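Long-range contacts in luciferase (Lingulodinium polyedrum, PDB 1VPR), which catalyses the light-emitting oxidation of dinoflagellate luciferin, an open tetrapyrrole, by molecular oxygen, this chain being the third of three luciferase domains: residues Gly203-Leu207 against Val218-Val222; Gly75-Pro79 against Gly163-Thr167. All coordinates share one frame. Residue numbers count along the deposited sequence, not the author numbering.

Contact 1 of 2, residues Gly203-Leu207 against Val218-Val222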
# COMPACT_ATOMS: atom_id res chain seq x y z
N GLY A 203 6.58 -5.12 -0.53
CA GLY A 203 6.61 -3.70 -0.79
C GLY A 203 6.87 -3.31 -2.24
O GLY A 203 7.25 -4.14 -3.08
N GLY A 204 6.62 -2.04 -2.53
CA GLY A 204 6.92 -1.52 -3.84
C GLY A 204 8.41 -1.24 -3.65
O GLY A 204 8.99 -1.67 -2.64
N MSE A 205 9.05 -0.53 -4.57
CA MSE A 205 10.47 -0.29 -4.36
C MSE A 205 10.72 0.98 -3.56
O MSE A 205 11.84 1.23 -3.11
CB MSE A 205 11.22 -0.26 -5.71
CG MSE A 205 11.38 -1.65 -6.40
SE MSE A 205 11.47 -3.31 -5.24
CE MSE A 205 13.37 -3.37 -4.77
N TYR A 206 9.65 1.74 -3.31
CA TYR A 206 9.76 2.99 -2.57
C TYR A 206 8.44 3.47 -2.00
O TYR A 206 7.38 2.91 -2.26
CB TYR A 206 10.21 4.10 -3.53
CG TYR A 206 9.10 4.51 -4.48
CD1 TYR A 206 8.78 3.75 -5.59
CD2 TYR A 206 8.31 5.63 -4.22
CE1 TYR A 206 7.71 4.10 -6.43
CE2 TYR A 206 7.23 5.98 -5.04
CZ TYR A 206 6.94 5.21 -6.14
OH TYR A 206 5.87 5.55 -6.95
N LEU A 207 8.53 4.56 -1.24
CA LEU A 207 7.36 5.28 -0.72
C LEU A 207 7.79 6.74 -0.63
O LEU A 207 8.93 7.01 -0.25
CB LEU A 207 6.94 4.82 0.67
CG LEU A 207 6.24 3.47 0.91
CD1 LEU A 207 6.05 3.31 2.44
CD2 LEU A 207 4.87 3.42 0.17
N VAL A 218 0.48 9.70 0.35
CA VAL A 218 1.47 8.67 0.11
C VAL A 218 1.53 8.23 -1.35
O VAL A 218 0.51 7.92 -1.96
CB VAL A 218 1.17 7.39 0.99
CG1 VAL A 218 2.21 6.30 0.74
CG2 VAL A 218 1.17 7.77 2.47
N ASP A 219 2.74 8.26 -1.91
CA ASP A 219 2.97 7.82 -3.28
C ASP A 219 3.52 6.42 -3.07
O ASP A 219 4.51 6.23 -2.34
CB ASP A 219 3.99 8.72 -3.97
CG ASP A 219 3.50 10.15 -4.08
OD1 ASP A 219 2.69 10.44 -4.97
OD2 ASP A 219 3.87 11.01 -3.25
N ALA A 220 2.86 5.44 -3.69
CA ALA A 220 3.22 4.02 -3.60
C ALA A 220 3.38 3.45 -5.01
O ALA A 220 2.96 4.07 -5.98
CB ALA A 220 2.15 3.25 -2.86
N SER A 221 3.98 2.27 -5.11
CA SER A 221 4.24 1.65 -6.40
C SER A 221 3.01 1.35 -7.24
O SER A 221 2.06 0.70 -6.76
CB SER A 221 5.02 0.35 -6.20
OG SER A 221 5.17 -0.39 -7.41
N VAL A 222 3.03 1.79 -8.50
CA VAL A 222 1.91 1.51 -9.40
C VAL A 222 2.05 0.08 -9.96
O VAL A 222 1.20 -0.41 -10.69
CB VAL A 222 1.80 2.55 -10.53
CG1 VAL A 222 1.26 3.86 -9.94
CG2 VAL A 222 3.15 2.77 -11.21
O HOH W 1 7.95 -0.27 -7.08
O HOH W 2 5.25 1.27 -2.74
O HOH W 3 3.37 6.36 -7.22
O HOH W 4 5.10 3.97 -9.04

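Contact 2 of 2, residues Gly75-Pro79 against Gly163-Thr167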
# COMPACT_ATOMS: atom_id res chain seq x y z
N GLY A 75 18.87 8.01 -9.84
CA GLY A 75 19.41 7.07 -8.87
C GLY A 75 18.37 6.81 -7.81
O GLY A 75 17.27 7.36 -7.87
N TYR A 76 18.69 5.98 -6.82
CA TYR A 76 17.73 5.69 -5.77
C TYR A 76 18.14 6.28 -4.44
O TYR A 76 17.30 6.42 -3.53
CB TYR A 76 17.54 4.18 -5.63
CG TYR A 76 16.53 3.64 -6.61
CD1 TYR A 76 15.17 3.93 -6.47
CD2 TYR A 76 16.94 2.89 -7.70
CE1 TYR A 76 14.24 3.47 -7.38
CE2 TYR A 76 16.02 2.43 -8.63
CZ TYR A 76 14.68 2.72 -8.47
OH TYR A 76 13.75 2.25 -9.38
N GLY A 77 19.43 6.61 -4.33
CA GLY A 77 19.98 7.21 -3.12
C GLY A 77 19.51 8.65 -2.91
O GLY A 77 18.93 9.27 -3.80
N GLY A 78 19.77 9.17 -1.72
CA GLY A 78 19.38 10.53 -1.39
C GLY A 78 20.37 11.08 -0.39
O GLY A 78 21.23 10.33 0.08
N PRO A 79 20.26 12.35 0.00
CA PRO A 79 21.20 12.95 0.96
C PRO A 79 21.36 12.26 2.30
O PRO A 79 22.43 12.34 2.90
CB PRO A 79 20.69 14.39 1.09
CG PRO A 79 19.27 14.30 0.72
CD PRO A 79 19.24 13.32 -0.41
N GLY A 163 9.12 12.23 3.70
CA GLY A 163 10.35 12.01 2.96
C GLY A 163 10.22 10.89 1.95
O GLY A 163 9.11 10.43 1.64
N ARG A 164 11.36 10.46 1.43
CA ARG A 164 11.41 9.37 0.46
C ARG A 164 12.11 8.19 1.12
O ARG A 164 13.20 8.33 1.73
CB ARG A 164 12.13 9.81 -0.82
CG ARG A 164 12.07 8.75 -1.92
CD ARG A 164 12.41 9.37 -3.27
NE ARG A 164 13.77 9.90 -3.26
CZ ARG A 164 14.86 9.17 -3.50
NH1 ARG A 164 14.77 7.88 -3.78
NH2 ARG A 164 16.06 9.73 -3.40
N TRP A 165 11.46 7.03 1.02
CA TRP A 165 11.93 5.78 1.64
C TRP A 165 12.20 4.76 0.57
O TRP A 165 11.40 4.61 -0.35
CB TRP A 165 10.85 5.24 2.58
CG TRP A 165 10.45 6.22 3.65
CD1 TRP A 165 9.60 7.29 3.52
CD2 TRP A 165 10.92 6.24 4.99
NE1 TRP A 165 9.52 7.98 4.71
CE2 TRP A 165 10.32 7.36 5.63
CE3 TRP A 165 11.80 5.43 5.73
CZ2 TRP A 165 10.57 7.68 6.98
CZ3 TRP A 165 12.04 5.76 7.08
CH2 TRP A 165 11.43 6.87 7.68
N ILE A 166 13.32 4.06 0.67
CA ILE A 166 13.66 3.06 -0.33
C ILE A 166 13.64 1.66 0.29
O ILE A 166 14.29 1.39 1.31
CB ILE A 166 15.06 3.34 -0.93
CG1 ILE A 166 15.01 4.60 -1.80
CG2 ILE A 166 15.55 2.13 -1.73
CD1 ILE A 166 14.01 4.51 -2.96
N THR A 167 12.89 0.76 -0.35
CA THR A 167 12.77 -0.61 0.11
C THR A 167 14.10 -1.36 0.09
O THR A 167 14.78 -1.41 -0.96
CB THR A 167 11.79 -1.37 -0.77
OG1 THR A 167 10.55 -0.65 -0.82
CG2 THR A 167 11.57 -2.78 -0.23

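Contact 1 of 2, residues Gly203-Leu207 against Val218-Val222
Strands 206-212 and 215-219 form an antiparallel hairpin in the calycin-type barrel, and the contact sits at its open end, where both segments pass between strand and loop. The clear hydrogen bonds between the two segments all pass through water. Water 2 sits between backbones, donating to Y206 O (2.7 Å) and accepting from S221 N (2.9 Å). Water 1 accepts from M205 N and donates to S221 OG, both at 2.8 Å; that hydroxyl is also bonded to A223 N. M205 is a selenomethionine, and its side chain leads away. Two more waters meet at the phenol: water 3 lies 2.6 Å from Y206 OH and donates to A220 O at 2.6 Å, while water 4 is 2.7 Å from Y206 OH and accepts from V222 N at 3.1 Å.

The approach is tight where glycine permits it. G204 CA comes 3.6 Å from S221 CB, and a beta carbon on G204 would collide with that same atom. Further along, L207 CA makes a CA-H...O contact of 3.4 Å with D219 O. The D219 carboxylate turns elsewhere, to a salt bridge with K229 and a hydrogen bond with S312.

Apolar contact is small: L207 CD2 touches V218 CG1 at 4.0 Å and A220 CB at 4.1 Å. The Y206 ring lies obliquely beside the opposing backbone, its CE2 3.8 Å from D219 O.

Four waters thus bridge polar groups of the two segments, so this buried hairpin end is joined through water where direct strand pairing is not clear.

Contact 2 of 2, residues Gly75-Pro79 against Gly163-Thr167
Two carbonyls of the loop between helices 57-65 and 87-100 point at one guanidinium. R164 NH1 donates to Y76 O (2.9 Å, 157°) and R164 NH2 to G77 O (2.9 Å, 145°); both acceptors lie near the guanidinium plane, at its edge. G77 O also accepts from N71 ND2, and NH1 has a second, weak bond to G69 O. G78 passes close by, its CA 4.0 Å from R164 NH2, leaving little room for a side chain. The Y76 phenol turns to K70 NZ, while its ring rests against I166, Y76 CD1 to I166 CD1 at 3.7 Å.

The strand's own backbone is served by its neighbours: W165 bonds to L207, R164 and I166 to strand 297-307. R164 and I166 face the loop, whereas W165 points away and packs on I209, T286 and M288. With R164 alone between G163 and W165 on the barrel's first strand, the sequence fits the G-x-W motif of lipocalins, consistent with this calycin fold.

Strand 163-169, which carries half of contact 2, lies beside strand 206-212, whose first residues belong to contact 1, so the contacts adjoin with centres 11 Å apart. Two probable hydrogen bonds cross the seam: L207 O and W165 N are 2.8 Å apart, and G204 O and T167 OG1 2.6 Å. Y206 CB also packs 3.4 Å from W165 O. Contact 1 is the more central: its centre lies about 7 Å from the centre of the chain, that of contact 2 about 17 Å. It joins neighbouring strands of one hairpin, while contact 2 ties a loop far earlier in the chain to the barrel. Both thus lie on the calycin-type barrel of the luciferase domain.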